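Local coordinates for protein putative oxidoreductase (Yersinia pestis, PDB 3KUX) that probably catalyses NAD(P)-dependent oxidation or reduction of a substrate not yet identified, as a two-domain member of the oxidoreductase family with a nucleotide-binding Rossmann fold, at residues V123-R128 with L184-L189; G175-L180 with L198-G203; M204-P207 with V212-F215. All blocks are in the same frame, centred on the assembly; numbering follows the deposited sequence.

Interaction 1 of 3, residues V123-R128 with L184-L189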
loop_
_atom_site.group_PDB
_atom_site.type_symbol
_atom_site.label_atom_id
_atom_site.label_comp_id
_atom_site.label_asym_id
_atom_site.label_seq_id
_atom_site.Cartn_x
_atom_site.Cartn_y
_atom_site.Cartn_z
ATOM N N VAL A 123 -8.683 -2.921 1.027
ATOM C CA VAL A 123 -7.308 -3.406 0.954
ATOM C C VAL A 123 -6.318 -2.370 1.494
ATOM O O VAL A 123 -6.539 -1.162 1.386
ATOM C CB VAL A 123 -6.923 -3.792 -0.484
ATOM C CG1 VAL A 123 -5.481 -4.291 -0.545
ATOM C CG2 VAL A 123 -7.879 -4.848 -1.013
ATOM N N PHE A 124 -5.223 -2.851 2.068
ATOM C CA PHE A 124 -4.289 -1.994 2.779
ATOM C C PHE A 124 -3.236 -1.378 1.861
ATOM O O PHE A 124 -2.068 -1.757 1.899
ATOM C CB PHE A 124 -3.618 -2.792 3.896
ATOM C CG PHE A 124 -2.780 -1.966 4.824
ATOM C CD1 PHE A 124 -3.347 -0.941 5.571
ATOM C CD2 PHE A 124 -1.427 -2.228 4.968
ATOM C CE1 PHE A 124 -2.577 -0.179 6.437
ATOM C CE2 PHE A 124 -0.649 -1.475 5.833
ATOM C CZ PHE A 124 -1.226 -0.446 6.572
ATOM N N HIS A 125 -3.653 -0.429 1.031
ATOM C CA HIS A 125 -2.705 0.378 0.282
ATOM C C HIS A 125 -2.278 1.566 1.141
ATOM O O HIS A 125 -2.671 2.706 0.885
ATOM C CB HIS A 125 -3.314 0.854 -1.035
ATOM C CG HIS A 125 -3.353 -0.201 -2.095
ATOM N ND1 HIS A 125 -2.213 -0.785 -2.604
ATOM C CD2 HIS A 125 -4.394 -0.777 -2.744
ATOM C CE1 HIS A 125 -2.548 -1.681 -3.516
ATOM N NE2 HIS A 125 -3.866 -1.697 -3.617
ATOM N N ASN A 126 -1.475 1.286 2.164
ATOM C CA ASN A 126 -1.063 2.304 3.125
ATOM C C ASN A 126 -0.221 3.428 2.521
ATOM O O ASN A 126 -0.188 4.542 3.054
ATOM C CB ASN A 126 -0.310 1.666 4.292
ATOM C CG ASN A 126 0.944 0.930 3.844
ATOM O OD1 ASN A 126 0.877 -0.033 3.075
ATOM N ND2 ASN A 126 2.098 1.378 4.331
ATOM N N ARG A 127 0.456 3.146 1.413
ATOM C CA ARG A 127 1.381 4.131 0.859
ATOM C C ARG A 127 0.685 5.293 0.164
ATOM O O ARG A 127 1.344 6.212 -0.318
ATOM C CB ARG A 127 2.423 3.483 -0.055
ATOM C CG ARG A 127 3.385 2.579 0.700
ATOM C CD ARG A 127 4.721 2.450 0.007
ATOM N NE ARG A 127 5.610 1.600 0.793
ATOM C CZ ARG A 127 6.586 2.049 1.575
ATOM N NH1 ARG A 127 6.824 3.349 1.671
ATOM N NH2 ARG A 127 7.333 1.192 2.257
ATOM N N ARG A 128 -0.644 5.262 0.120
ATOM C CA ARG A 128 -1.390 6.442 -0.292
ATOM C C ARG A 128 -1.194 7.510 0.771
ATOM O O ARG A 128 -1.662 8.643 0.626
ATOM C CB ARG A 128 -2.878 6.135 -0.453
ATOM C CG ARG A 128 -3.205 5.285 -1.665
ATOM C CD ARG A 128 -4.696 5.229 -1.901
ATOM N NE ARG A 128 -5.065 4.205 -2.874
ATOM C CZ ARG A 128 -6.317 3.957 -3.249
ATOM N NH1 ARG A 128 -7.320 4.658 -2.733
ATOM N NH2 ARG A 128 -6.568 3.008 -4.137
ATOM N N LEU A 184 3.443 1.054 -6.142
ATOM C CA LEU A 184 3.738 2.045 -7.167
ATOM C C LEU A 184 2.590 2.204 -8.157
ATOM O O LEU A 184 2.167 3.322 -8.444
ATOM C CB LEU A 184 5.025 1.673 -7.896
ATOM C CG LEU A 184 6.334 2.002 -7.174
ATOM C CD1 LEU A 184 6.159 2.060 -5.668
ATOM C CD2 LEU A 184 7.419 1.008 -7.558
ATOM N N LEU A 185 2.089 1.087 -8.673
ATOM C CA LEU A 185 0.965 1.112 -9.597
ATOM C C LEU A 185 -0.224 1.866 -9.013
ATOM O O LEU A 185 -0.851 2.682 -9.692
ATOM C CB LEU A 185 0.542 -0.308 -9.972
ATOM C CG LEU A 185 1.381 -1.036 -11.027
ATOM C CD1 LEU A 185 1.003 -2.513 -11.101
ATOM C CD2 LEU A 185 1.226 -0.371 -12.381
ATOM N N ASP A 186 -0.534 1.594 -7.751
ATOM C CA ASP A 186 -1.686 2.213 -7.126
ATOM C C ASP A 186 -1.546 3.731 -7.083
ATOM O O ASP A 186 -2.511 4.456 -7.346
ATOM C CB ASP A 186 -1.909 1.667 -5.723
ATOM C CG ASP A 186 -3.135 2.266 -5.064
ATOM O OD1 ASP A 186 -4.232 2.159 -5.654
ATOM O OD2 ASP A 186 -3.001 2.851 -3.965
ATOM N N GLN A 187 -0.349 4.210 -6.752
ATOM C CA GLN A 187 -0.090 5.652 -6.742
ATOM C C GLN A 187 -0.264 6.267 -8.133
ATOM O O GLN A 187 -0.877 7.323 -8.282
ATOM C CB GLN A 187 1.311 5.947 -6.213
ATOM C CG GLN A 187 1.488 5.673 -4.730
ATOM C CD GLN A 187 2.855 6.094 -4.220
ATOM O OE1 GLN A 187 3.071 6.194 -3.011
ATOM N NE2 GLN A 187 3.787 6.341 -5.142
ATOM N N ALA A 188 0.278 5.597 -9.146
ATOM C CA ALA A 188 0.163 6.062 -10.524
ATOM C C ALA A 188 -1.302 6.195 -10.934
ATOM O O ALA A 188 -1.700 7.185 -11.552
ATOM C CB ALA A 188 0.888 5.124 -11.456
ATOM N N LEU A 189 -2.104 5.195 -10.589
ATOM C CA LEU A 189 -3.528 5.242 -10.883
ATOM C C LEU A 189 -4.204 6.390 -10.134
ATOM O O LEU A 189 -5.013 7.114 -10.705
ATOM C CB LEU A 189 -4.192 3.911 -10.533
ATOM C CG LEU A 189 -4.184 2.850 -11.635
ATOM C CD1 LEU A 189 -2.816 2.762 -12.299
ATOM C CD2 LEU A 189 -4.615 1.496 -11.087
#

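Interaction 2 of 3, residues G175-L180 with L198-G203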
loop_
_atom_site.group_PDB
_atom_site.type_symbol
_atom_site.label_atom_id
_atom_site.label_comp_id
_atom_site.label_asym_id
_atom_site.label_seq_id
_atom_site.Cartn_x
_atom_site.Cartn_y
_atom_site.Cartn_z
ATOM N N GLY A 175 8.722 -11.210 -8.241
ATOM C CA GLY A 175 9.397 -11.335 -6.957
ATOM C C GLY A 175 9.220 -10.044 -6.205
ATOM O O GLY A 175 8.492 -9.989 -5.222
ATOM N N ILE A 176 9.881 -8.995 -6.682
ATOM C CA ILE A 176 9.703 -7.668 -6.120
ATOM C C ILE A 176 8.652 -6.913 -6.922
ATOM O O ILE A 176 8.167 -5.867 -6.500
ATOM C CB ILE A 176 11.026 -6.872 -6.098
ATOM C CG1 ILE A 176 11.448 -6.479 -7.515
ATOM C CG2 ILE A 176 12.121 -7.680 -5.429
ATOM C CD1 ILE A 176 12.553 -5.449 -7.546
ATOM N N TRP A 177 8.311 -7.447 -8.089
ATOM C CA TRP A 177 7.233 -6.885 -8.883
ATOM C C TRP A 177 5.920 -7.147 -8.155
ATOM O O TRP A 177 5.039 -6.295 -8.130
ATOM C CB TRP A 177 7.227 -7.492 -10.289
ATOM C CG TRP A 177 6.010 -7.163 -11.110
ATOM C CD1 TRP A 177 5.048 -8.038 -11.534
ATOM C CD2 TRP A 177 5.624 -5.872 -11.611
ATOM N NE1 TRP A 177 4.090 -7.371 -12.260
ATOM C CE2 TRP A 177 4.422 -6.043 -12.325
ATOM C CE3 TRP A 177 6.181 -4.590 -11.525
ATOM C CZ2 TRP A 177 3.767 -4.982 -12.946
ATOM C CZ3 TRP A 177 5.530 -3.538 -12.143
ATOM C CH2 TRP A 177 4.335 -3.739 -12.842
ATOM N N TYR A 178 5.807 -8.327 -7.549
ATOM C CA TYR A 178 4.644 -8.664 -6.740
ATOM C C TYR A 178 4.675 -7.944 -5.398
ATOM O O TYR A 178 3.626 -7.623 -4.834
ATOM C CB TYR A 178 4.549 -10.172 -6.505
ATOM C CG TYR A 178 3.994 -10.941 -7.677
ATOM C CD1 TYR A 178 2.920 -10.452 -8.404
ATOM C CD2 TYR A 178 4.529 -12.166 -8.045
ATOM C CE1 TYR A 178 2.404 -11.156 -9.480
ATOM C CE2 TYR A 178 4.021 -12.878 -9.119
ATOM C CZ TYR A 178 2.959 -12.368 -9.832
ATOM O OH TYR A 178 2.448 -13.070 -10.901
ATOM N N ASP A 179 5.876 -7.687 -4.890
ATOM C CA ASP A 179 6.023 -7.069 -3.577
ATOM C C ASP A 179 5.905 -5.541 -3.598
ATOM O O ASP A 179 5.313 -4.950 -2.700
ATOM C CB ASP A 179 7.342 -7.489 -2.930
ATOM C CG ASP A 179 7.443 -7.040 -1.487
ATOM O OD1 ASP A 179 6.429 -7.144 -0.760
ATOM O OD2 ASP A 179 8.531 -6.583 -1.075
ATOM N N LEU A 180 6.454 -4.903 -4.624
ATOM C CA LEU A 180 6.486 -3.447 -4.667
ATOM C C LEU A 180 5.630 -2.869 -5.795
ATOM O O LEU A 180 5.135 -1.745 -5.695
ATOM C CB LEU A 180 7.932 -2.948 -4.763
ATOM C CG LEU A 180 8.807 -3.262 -3.542
ATOM C CD1 LEU A 180 10.277 -2.973 -3.808
ATOM C CD2 LEU A 180 8.320 -2.483 -2.328
ATOM N N LEU A 198 0.591 -0.632 -20.882
ATOM C CA LEU A 198 1.573 -0.933 -19.842
ATOM C C LEU A 198 2.685 -1.797 -20.422
ATOM O O LEU A 198 2.420 -2.864 -20.969
ATOM C CB LEU A 198 0.905 -1.673 -18.684
ATOM C CG LEU A 198 1.866 -2.291 -17.672
ATOM C CD1 LEU A 198 2.530 -1.204 -16.850
ATOM C CD2 LEU A 198 1.139 -3.261 -16.770
ATOM N N ASN A 199 3.927 -1.334 -20.310
ATOM C CA ASN A 199 5.077 -2.102 -20.786
ATOM C C ASN A 199 6.050 -2.409 -19.659
ATOM O O ASN A 199 6.685 -1.505 -19.115
ATOM C CB ASN A 199 5.807 -1.346 -21.888
ATOM C CG ASN A 199 6.820 -2.214 -22.620
ATOM O OD1 ASN A 199 6.935 -3.412 -22.361
ATOM N ND2 ASN A 199 7.553 -1.613 -23.545
ATOM N N VAL A 200 6.183 -3.682 -19.310
ATOM C CA VAL A 200 7.006 -4.043 -18.162
ATOM C C VAL A 200 8.194 -4.915 -18.520
ATOM O O VAL A 200 8.082 -5.859 -19.297
ATOM C CB VAL A 200 6.179 -4.738 -17.072
ATOM C CG1 VAL A 200 7.090 -5.240 -15.963
ATOM C CG2 VAL A 200 5.125 -3.777 -16.524
ATOM N N ASP A 201 9.338 -4.584 -17.940
ATOM C CA ASP A 201 10.548 -5.360 -18.146
ATOM C C ASP A 201 11.007 -5.916 -16.809
ATOM O O ASP A 201 11.541 -5.179 -15.978
ATOM C CB ASP A 201 11.643 -4.483 -18.761
ATOM C CG ASP A 201 13.012 -5.157 -18.749
ATOM O OD1 ASP A 201 14.016 -4.444 -18.529
ATOM O OD2 ASP A 201 13.082 -6.391 -18.961
ATOM N N LEU A 202 10.778 -7.207 -16.589
ATOM C CA LEU A 202 11.203 -7.854 -15.351
ATOM C C LEU A 202 12.627 -8.372 -15.495
ATOM O O LEU A 202 13.068 -8.685 -16.594
ATOM C CB LEU A 202 10.249 -8.989 -14.985
ATOM C CG LEU A 202 8.801 -8.555 -14.719
ATOM C CD1 LEU A 202 7.951 -9.739 -14.282
ATOM C CD2 LEU A 202 8.727 -7.427 -13.687
ATOM N N GLY A 203 13.356 -8.455 -14.390
ATOM C CA GLY A 203 14.738 -8.902 -14.463
ATOM C C GLY A 203 15.270 -9.589 -13.224
ATOM O O GLY A 203 14.707 -9.470 -12.138
#

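Interaction 3 of 3, residues M204-P207 with V212-F215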
loop_
_atom_site.group_PDB
_atom_site.type_symbol
_atom_site.label_atom_id
_atom_site.label_comp_id
_atom_site.label_asym_id
_atom_site.label_seq_id
_atom_site.Cartn_x
_atom_site.Cartn_y
_atom_site.Cartn_z
HETATM N N MSE A 204 16.362 -10.322 -13.405
HETATM C CA MSE A 204 17.132 -10.860 -12.296
HETATM C C MSE A 204 18.591 -10.491 -12.506
HETATM O O MSE A 204 19.321 -11.169 -13.229
HETATM C CB MSE A 204 16.968 -12.369 -12.198
HETATM C CG MSE A 204 15.671 -12.775 -11.537
HETATM SE SE MSE A 204 15.592 -14.685 -11.198
HETATM C CE MSE A 204 17.471 -14.988 -10.760
ATOM N N LEU A 205 18.999 -9.397 -11.872
ATOM C CA LEU A 205 20.318 -8.823 -12.091
ATOM C C LEU A 205 21.309 -9.234 -11.016
ATOM O O LEU A 205 22.522 -9.166 -11.227
ATOM C CB LEU A 205 20.225 -7.300 -12.157
ATOM C CG LEU A 205 19.903 -6.697 -13.523
ATOM C CD1 LEU A 205 19.147 -7.682 -14.393
ATOM C CD2 LEU A 205 19.140 -5.383 -13.358
ATOM N N ARG A 206 20.792 -9.659 -9.865
ATOM C CA ARG A 206 21.645 -10.108 -8.771
ATOM C C ARG A 206 21.975 -11.593 -8.873
ATOM O O ARG A 206 21.073 -12.430 -8.859
ATOM C CB ARG A 206 20.983 -9.826 -7.428
ATOM C CG ARG A 206 21.785 -10.327 -6.246
ATOM C CD ARG A 206 21.055 -10.071 -4.954
ATOM N NE ARG A 206 19.683 -10.551 -5.041
ATOM C CZ ARG A 206 18.734 -10.276 -4.154
ATOM N NH1 ARG A 206 19.006 -9.521 -3.101
ATOM N NH2 ARG A 206 17.511 -10.755 -4.325
ATOM N N PRO A 207 23.273 -11.926 -8.978
ATOM C CA PRO A 207 23.688 -13.331 -8.944
ATOM C C PRO A 207 23.205 -13.974 -7.653
ATOM O O PRO A 207 23.479 -13.454 -6.569
ATOM C CB PRO A 207 25.217 -13.249 -8.946
ATOM C CG PRO A 207 25.526 -11.932 -9.580
ATOM C CD PRO A 207 24.417 -11.012 -9.144
ATOM N N VAL A 212 12.268 -12.453 -9.267
ATOM C CA VAL A 212 12.504 -11.173 -9.917
ATOM C C VAL A 212 13.114 -10.204 -8.906
ATOM O O VAL A 212 12.597 -10.048 -7.798
ATOM C CB VAL A 212 11.201 -10.578 -10.485
ATOM C CG1 VAL A 212 11.468 -9.227 -11.131
ATOM C CG2 VAL A 212 10.575 -11.537 -11.486
ATOM N N ASP A 213 14.224 -9.574 -9.282
ATOM C CA ASP A 213 14.914 -8.641 -8.398
ATOM C C ASP A 213 15.092 -7.292 -9.081
ATOM O O ASP A 213 15.872 -6.459 -8.628
ATOM C CB ASP A 213 16.278 -9.198 -7.982
ATOM C CG ASP A 213 17.289 -9.192 -9.125
ATOM O OD1 ASP A 213 17.121 -8.390 -10.068
ATOM O OD2 ASP A 213 18.258 -9.983 -9.079
ATOM N N TYR A 214 14.364 -7.090 -10.177
ATOM C CA TYR A 214 14.446 -5.866 -10.963
ATOM C C TYR A 214 13.180 -5.707 -11.791
ATOM O O TYR A 214 12.677 -6.681 -12.353
ATOM C CB TYR A 214 15.661 -5.924 -11.894
ATOM C CG TYR A 214 15.709 -4.841 -12.966
ATOM C CD1 TYR A 214 16.432 -3.670 -12.770
ATOM C CD2 TYR A 214 15.048 -5.002 -14.177
ATOM C CE1 TYR A 214 16.484 -2.688 -13.745
ATOM C CE2 TYR A 214 15.094 -4.028 -15.156
ATOM C CZ TYR A 214 15.811 -2.873 -14.938
ATOM O OH TYR A 214 15.858 -1.896 -15.917
ATOM N N PHE A 215 12.657 -4.488 -11.866
ATOM C CA PHE A 215 11.553 -4.214 -12.785
ATOM C C PHE A 215 11.500 -2.760 -13.214
ATOM O O PHE A 215 11.755 -1.855 -12.420
ATOM C CB PHE A 215 10.201 -4.673 -12.215
ATOM C CG PHE A 215 9.595 -3.733 -11.213
ATOM C CD1 PHE A 215 9.094 -2.506 -11.605
ATOM C CD2 PHE A 215 9.489 -4.097 -9.880
ATOM C CE1 PHE A 215 8.519 -1.641 -10.679
ATOM C CE2 PHE A 215 8.917 -3.238 -8.947
ATOM C CZ PHE A 215 8.431 -2.011 -9.349
#

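Interaction 1 of 3, residues V123-R128 with L184-L189
The side-on salt bridge between Arg-128 and Asp-186 lies at the junction of the two domains, where the loop leaving strand 121-123, the last strand of the parallel Rossmann sheet, meets helix 176-192 of the C-terminal alpha/beta domain. Two nitrogens of the guanidinium are used, one for each carboxylate oxygen. Arg-128 NE reaches Asp-186 OD2 at 2.7 Å in an almost straight bond (175°), and Arg-128 NH2 reaches Asp-186 OD1 at 2.9 Å, with the oxygen tilted somewhat from the guanidinium plane. Both oxygens offer their syn lone pairs, and the two flat groups are nearly coplanar. With its CG anti to the backbone N (chi1 -178°), Asp-186 projects from the helix toward the loop, while the extended chain of Arg-128 crosses Asp-186 at about a right angle and turns the NE edge of its guanidinium to the carboxylate.

The same acid also meets His-125, here by stacking. Asp-186 CG sits 3.8 Å above the imidazole plane, over the ring centre, and ring and carboxylate planes are 18° apart. Lower on the chain, Asp-186 CB makes a CH-pi contact, 4.1 Å from the centroid of the His-125 ring. The loop bends sharply here: Phe-124 and His-125 are the centres of successive inverse gamma turns, their hydrogen bonds weak, and a 3-10 segment follows at 126-128. Phe-124 O accepts a hydrogen bond from Lys-98, and Val-329 of helix 323-342 packs on Asp-186.

Arg-128 NH2 has a second acidic partner in Glu-325, so one buried guanidinium joins two carboxylates. This arrangement probably stabilises Asp-186 as the anion and Arg-128 as the cation. Two bonds to separate oxygens also fix the rotation of the carboxylate, and its flat side is thereby kept over the histidine ring.

Interaction 2 of 3, residues G175-L180 with L198-G203
Trp-177, in the first turn of helix 176-192, spreads its indole against Val-200 and Leu-202 of strand 197-203, an example of a single large aromatic filling the space between a helix and a sheet. The apolar contacts come at two places on the side chain. At the far end of the six-membered ring, Trp-177 CH2 meets Val-200 CG2 at 3.8 Å. The other methyl of this valine, CG1, lies over one face of the indole, 4.3 Å above its plane and nearer the ring's margin than its middle. At the root of the side chain, Leu-202 CD2 is 3.7 Å from Trp-177 CB and nearly as close to CG, its branch crossing the tryptophan at about a right angle. Trp-177 CG is anti to the backbone N (chi1 170°), which carries the ring out from the helix and along the strand past both residues.

Aromatic packing adds an edge-to-face contact between Trp-177 and Phe-215 of the adjoining strand. The polar part of the indole is satisfied away from strand 197-203: NE1 donates a hydrogen bond to the backbone oxygen of Ile-333.

That acceptor belongs to helix 323-342, whose Ile-337 also touches the ring. Trp-177 thus lies where helices 176-192 and 323-342 come together against strands 197-203 and 214-221 of the mixed sheet.

Interaction 3 of 3, residues M204-P207 with V212-F215
Asp-213 uses both carboxylate oxygens to hold two consecutive backbone amides, those of Leu-205 and Arg-206. The bond from Leu-205 N to Asp-213 OD1 measures 2.8 Å and is nearly straight (171°), directed at the syn lone pair. Arg-206 N binds Asp-213 OD2 at 2.7 Å, also from the syn side but 27° out of the carboxylate plane. A chi1 of 72° tucks the carboxylate of Asp-213 back over its own backbone, toward these amides.

Apolar contacts lie beside this core. Leu-205 CD2 packs on the ring of Tyr-214 near CG and CD1, the two side chains slanting across each other. The CG of selenomethionine Met-204 rests 3.9 Å from Val-212 CA. The guanidinium of Arg-206 is turned nearly perpendicular to the carboxylate, with Arg-206 NE 4.3 Å from Asp-213 OD2, so the two charges are near but no N-H points at the oxygen.

Farther out, Ser-209 OG is hydrogen-bonded to both Asp-213 OD2 and Arg-206 NE, linking the two charged residues indirectly, while Arg-206 NH1 binds the backbone oxygen of Arg-159. Asp-213 and Tyr-214 both face Gly-203 in a classic beta bulge, at the mouth of the long hairpin loop joining antiparallel strands 197-203 and 214-221.

A buried carboxylate is therefore met by neutral backbone donors and a serine hydroxyl, with an arginine close by. These partners would be expected to stabilise its negative charge, and the two amide bonds tie the start of an otherwise irregular loop to its returning end.

The three interactions lead from the domain junction to the hairpin loop between strands 197-203 and 214-221 of the mixed sheet. Interactions 1 and 2 share helix 176-192; their centres are about 15 Å apart, and Leu-185 CD1 packs 4.0 Å from Trp-177 CH2. Interaction 3 lies about 10 Å from interaction 2, centre to centre: Gly-203 N and O probably bond to Tyr-214 O and Asp-213 N. Interactions 1 and 3 are about 23 Å apart between centres, yet Leu-184 CD2 and Phe-215 CZ still meet at 3.7 Å. Interaction 1, whose loop touches Lys-98, lies at the domain junction; enzymes of this family generally bind cofactor and substrate in the interdomain cleft, though no ligand here marks it.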